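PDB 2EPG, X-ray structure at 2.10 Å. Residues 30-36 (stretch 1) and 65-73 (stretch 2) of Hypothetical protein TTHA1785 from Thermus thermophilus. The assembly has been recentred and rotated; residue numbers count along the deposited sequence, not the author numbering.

Stretch 1 30-36: MRVDAVF
Stretch 2, residues 65-73: GIVEPALAM

The most unusual feature of this contact lies just before the two strands pair: the carboxylate of Glu 68 accepts a hydrogen bond from the backbone of an acidic residue. Asp 33 N donates a hydrogen bond to Glu 68 OE2 at 2.7 Å and 169°, nearly linear, while Asp 33 OD2 stands 3.6 Å from the same Glu 68 OE2. Both Asp 33 carboxylate oxygens are also hydrogen-bonded elsewhere in the structure. Glu 68 (phi/psi -68/134) starts sideways, and chi angles of -172°, 164° and 78° bring its end to the amide; Asp 33 (-73/163) keeps chi1 m.

Pro 69 follows, with a cis peptide bond before it, phi/psi -109/164 and a C-gamma endo pucker. Lacking an amide hydrogen, it cannot donate to the neighbouring strand, and the backbone ladder begins with the next residue.

Strands 34-36 and 70-73 run parallel, their axes 14° apart and 4.7 Å at closest approach. Ala 34 pairs with Ala 70, Val 35 with Leu 71 and Phe 36 with Ala 72, at CA-CA distances of 4.5, 5.0 and 4.7 Å. All six have extended backbones, with phi from -76° to -146° and psi from 135° to 159°. Hydrogen bonds alternate in direction: Ala 70 N to Asp 33 O, 3.1 Å; Val 35 N to Ala 70 O, 2.8 Å; Ala 72 N to Val 35 O, 3.2 Å. CA-H...O contacts supplement them, including Ala 34 CA to Ala 70 O at 3.1 Å.

One face of the sheet carries Ala 34, Ala 70, Phe 36 and Ala 72, all buried. The small alanine methyls pack closely, with Ala 34 CB 4.3 Å from Ala 70 CB and the methylene CB of Phe 36 4.0 Å from Ala 72 CB, while the Phe 36 ring (chi1 p, chi2 -85°) leads away from the other stretch. On the other face, beta-branched Val 35 (chi1 t) suits an extended strand and uses both methyls: CG1 of Val 35 meets Leu 71 CD2 at 3.8 Å, and CG2 of Val 35 meets Pro 69 CG at 3.8 Å.

Val 32 (-145/171, chi1 m) points toward stretch 2, an apolar side chain matched to another: its CG2 lies 3.7 Å from CG2 of buried Ile 66 (both chi angles t). Gly 65 (68/14) has a positive phi, which favours glycine. A water accepts from Gly 65 N at 2.8 Å and, weakly, from Arg 31 NH2 at 3.2 Å. Altogether 557 Å² is buried.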

HETATM    1  N   MSE A  30      -6.602  24.429  13.015  1.00 37.35           N
HETATM    2  CA  MSE A  30      -6.397  23.962  11.657  1.00 36.40           C
HETATM    3  C   MSE A  30      -5.756  25.036  10.801  1.00 35.45           C
HETATM    4  O   MSE A  30      -6.184  26.193  10.808  1.00 37.34           O
HETATM    5  CB  MSE A  30      -7.724  23.522  11.052  1.00 36.56           C
HETATM    6  CG  MSE A  30      -8.278  22.282  11.692  1.00 38.22           C
HETATM    7 SE   MSE A  30     -10.062  21.917  11.094  1.00 44.59          SE
HETATM    8  CE  MSE A  30      -9.643  21.236   9.315  1.00 40.84           C
ATOM      9  N   ARG A  31      -4.716  24.649  10.073  1.00 33.00           N
ATOM     10  CA  ARG A  31      -4.008  25.579   9.204  1.00 33.26           C
ATOM     11  C   ARG A  31      -4.634  25.605   7.815  1.00 32.02           C
ATOM     12  O   ARG A  31      -4.495  26.580   7.082  1.00 32.54           O
ATOM     13  CB  ARG A  31      -2.535  25.186   9.105  1.00 32.40           C
ATOM     14  CG  ARG A  31      -1.791  25.302  10.435  1.00 34.23           C
ATOM     15  CD  ARG A  31      -0.389  24.736  10.342  1.00 35.12           C
ATOM     16  NE  ARG A  31       0.327  24.786  11.617  1.00 36.48           N
ATOM     17  CZ  ARG A  31       1.226  25.715  11.935  1.00 37.49           C
ATOM     18  NH1 ARG A  31       1.828  25.681  13.114  1.00 34.63           N
ATOM     19  NH2 ARG A  31       1.530  26.678  11.073  1.00 35.09           N
ATOM     20  N   VAL A  32      -5.329  24.523   7.472  1.00 29.73           N
ATOM     21  CA  VAL A  32      -5.973  24.389   6.175  1.00 28.67           C
ATOM     22  C   VAL A  32      -7.269  23.618   6.355  1.00 27.87           C
ATOM     23  O   VAL A  32      -7.546  23.096   7.435  1.00 27.67           O
ATOM     24  CB  VAL A  32      -5.089  23.578   5.175  1.00 28.47           C
ATOM     25  CG1 VAL A  32      -3.763  24.287   4.919  1.00 27.64           C
ATOM     26  CG2 VAL A  32      -4.809  22.185   5.758  1.00 27.21           C
ATOM     27  N   ASP A  33      -8.057  23.571   5.288  1.00 26.50           N
ATOM     28  CA  ASP A  33      -9.292  22.812   5.268  1.00 27.04           C
ATOM     29  C   ASP A  33      -8.900  21.328   5.208  1.00 27.32           C
ATOM     30  O   ASP A  33      -7.769  20.979   4.857  1.00 27.79           O
ATOM     31  CB  ASP A  33     -10.093  23.080   3.981  1.00 25.79           C
ATOM     32  CG  ASP A  33     -10.696  24.474   3.912  1.00 29.51           C
ATOM     33  OD1 ASP A  33     -10.805  25.149   4.955  1.00 28.98           O
ATOM     34  OD2 ASP A  33     -11.084  24.884   2.788  1.00 29.93           O
ATOM     35  N   ALA A  34      -9.848  20.463   5.533  1.00 25.52           N
ATOM     36  CA  ALA A  34      -9.652  19.035   5.404  1.00 28.22           C
ATOM     37  C   ALA A  34     -10.757  18.617   4.421  1.00 30.15           C
ATOM     38  O   ALA A  34     -11.808  19.263   4.350  1.00 30.26           O
ATOM     39  CB  ALA A  34      -9.848  18.339   6.735  1.00 28.12           C
ATOM     40  N   VAL A  35     -10.516  17.572   3.644  1.00 27.99           N
ATOM     41  CA  VAL A  35     -11.526  17.079   2.723  1.00 29.56           C
ATOM     42  C   VAL A  35     -11.554  15.566   2.830  1.00 31.36           C
ATOM     43  O   VAL A  35     -10.501  14.934   2.882  1.00 33.90           O
ATOM     44  CB  VAL A  35     -11.206  17.480   1.253  1.00 29.16           C
ATOM     45  CG1 VAL A  35     -12.011  16.615   0.293  1.00 31.44           C
ATOM     46  CG2 VAL A  35     -11.508  18.954   1.023  1.00 28.12           C
ATOM     47  N   PHE A  36     -12.744  14.976   2.903  1.00 33.51           N
ATOM     48  CA  PHE A  36     -12.845  13.520   2.967  1.00 33.53           C
ATOM     49  C   PHE A  36     -13.895  12.996   1.994  1.00 34.00           C
ATOM     50  O   PHE A  36     -14.864  13.686   1.672  1.00 34.13           O
ATOM     51  CB  PHE A  36     -13.134  13.013   4.396  1.00 34.32           C
ATOM     52  CG  PHE A  36     -14.471  13.427   4.954  1.00 36.31           C
ATOM     53  CD1 PHE A  36     -14.628  14.658   5.584  1.00 35.92           C
ATOM     54  CD2 PHE A  36     -15.565  12.570   4.874  1.00 36.33           C
ATOM     55  CE1 PHE A  36     -15.856  15.035   6.131  1.00 38.52           C
ATOM     56  CE2 PHE A  36     -16.803  12.933   5.415  1.00 38.17           C
ATOM     57  CZ  PHE A  36     -16.950  14.172   6.047  1.00 38.16           C
ATOM     58  N   GLY A  65       3.383  23.561   7.772  1.00 28.66           N
ATOM     59  CA  GLY A  65       3.655  23.317   6.363  1.00 27.26           C
ATOM     60  C   GLY A  65       2.704  22.360   5.666  1.00 27.15           C
ATOM     61  O   GLY A  65       3.002  21.876   4.569  1.00 27.70           O
ATOM     62  N   ILE A  66       1.565  22.056   6.277  1.00 25.44           N
ATOM     63  CA  ILE A  66       0.650  21.153   5.602  1.00 26.62           C
ATOM     64  C   ILE A  66       0.084  21.868   4.379  1.00 27.45           C
ATOM     65  O   ILE A  66      -0.128  23.071   4.411  1.00 27.89           O
ATOM     66  CB  ILE A  66      -0.504  20.701   6.508  1.00 26.91           C
ATOM     67  CG1 ILE A  66      -1.403  19.738   5.729  1.00 24.81           C
ATOM     68  CG2 ILE A  66      -1.292  21.909   7.026  1.00 26.83           C
ATOM     69  CD1 ILE A  66      -2.126  18.782   6.593  1.00 28.08           C
ATOM     70  N   VAL A  67      -0.125  21.118   3.304  1.00 26.82           N
ATOM     71  CA  VAL A  67      -0.671  21.666   2.065  1.00 26.70           C
ATOM     72  C   VAL A  67      -2.171  21.365   2.046  1.00 26.33           C
ATOM     73  O   VAL A  67      -2.595  20.238   2.326  1.00 26.10           O
ATOM     74  CB  VAL A  67       0.023  21.028   0.828  1.00 25.66           C
ATOM     75  CG1 VAL A  67      -0.561  21.591  -0.486  1.00 24.46           C
ATOM     76  CG2 VAL A  67       1.541  21.288   0.893  1.00 24.93           C
ATOM     77  N   GLU A  68      -2.978  22.377   1.743  1.00 26.34           N
ATOM     78  CA  GLU A  68      -4.421  22.195   1.707  1.00 25.79           C
ATOM     79  C   GLU A  68      -4.843  21.297   0.541  1.00 26.22           C
ATOM     80  O   GLU A  68      -4.377  21.473  -0.586  1.00 27.12           O
ATOM     81  CB  GLU A  68      -5.118  23.557   1.581  1.00 27.73           C
ATOM     82  CG  GLU A  68      -6.629  23.495   1.729  1.00 29.93           C
ATOM     83  CD  GLU A  68      -7.227  24.873   1.982  1.00 34.87           C
ATOM     84  OE1 GLU A  68      -7.370  25.655   1.014  1.00 36.73           O
ATOM     85  OE2 GLU A  68      -7.532  25.182   3.155  1.00 35.01           O
ATOM     86  N   PRO A  69      -5.735  20.318   0.800  1.00 24.78           N
ATOM     87  CA  PRO A  69      -6.325  20.050   2.113  1.00 22.82           C
ATOM     88  C   PRO A  69      -5.787  18.750   2.693  1.00 25.21           C
ATOM     89  O   PRO A  69      -5.209  17.940   1.972  1.00 23.18           O
ATOM     90  CB  PRO A  69      -7.797  19.904   1.788  1.00 22.22           C
ATOM     91  CG  PRO A  69      -7.723  19.048   0.512  1.00 23.68           C
ATOM     92  CD  PRO A  69      -6.547  19.701  -0.269  1.00 23.87           C
ATOM     93  N   ALA A  70      -5.986  18.557   3.995  1.00 25.53           N
ATOM     94  CA  ALA A  70      -5.597  17.309   4.635  1.00 27.70           C
ATOM     95  C   ALA A  70      -6.728  16.404   4.140  1.00 27.38           C
ATOM     96  O   ALA A  70      -7.876  16.851   4.087  1.00 27.28           O
ATOM     97  CB  ALA A  70      -5.637  17.449   6.175  1.00 25.58           C
ATOM     98  N   LEU A  71      -6.422  15.152   3.794  1.00 28.03           N
ATOM     99  CA  LEU A  71      -7.428  14.244   3.246  1.00 27.82           C
ATOM    100  C   LEU A  71      -7.598  12.895   3.909  1.00 28.78           C
ATOM    101  O   LEU A  71      -6.690  12.374   4.560  1.00 28.94           O
ATOM    102  CB  LEU A  71      -7.133  13.966   1.768  1.00 30.99           C
ATOM    103  CG  LEU A  71      -7.233  15.100   0.759  1.00 34.65           C
ATOM    104  CD1 LEU A  71      -6.044  15.044  -0.175  1.00 35.28           C
ATOM    105  CD2 LEU A  71      -8.556  14.987  -0.007  1.00 34.97           C
ATOM    106  N   ALA A  72      -8.768  12.312   3.682  1.00 27.78           N
ATOM    107  CA  ALA A  72      -9.100  10.989   4.200  1.00 31.05           C
ATOM    108  C   ALA A  72      -9.990  10.268   3.187  1.00 31.41           C
ATOM    109  O   ALA A  72     -10.933  10.861   2.651  1.00 33.18           O
ATOM    110  CB  ALA A  72      -9.821  11.096   5.532  1.00 27.64           C
HETATM  111  N   MSE A  73      -9.674   8.998   2.940  1.00 31.84           N
HETATM  112  CA  MSE A  73     -10.407   8.125   2.010  1.00 35.45           C
HETATM  113  C   MSE A  73     -11.712   7.581   2.613  1.00 35.01           C
HETATM  114  O   MSE A  73     -11.929   7.682   3.822  1.00 35.17           O
HETATM  115  CB  MSE A  73      -9.506   6.950   1.594  1.00 36.15           C
HETATM  116  CG  MSE A  73      -8.295   7.377   0.793  1.00 38.00           C
HETATM  117 SE   MSE A  73      -8.867   8.276  -0.823  1.00 51.86          SE
HETATM  118  CE  MSE A  73      -7.561   9.650  -0.954  1.00 34.89           C
TER
HETATM  119  O   HOH W   1       2.019  26.046   7.989  1.00 27.26           O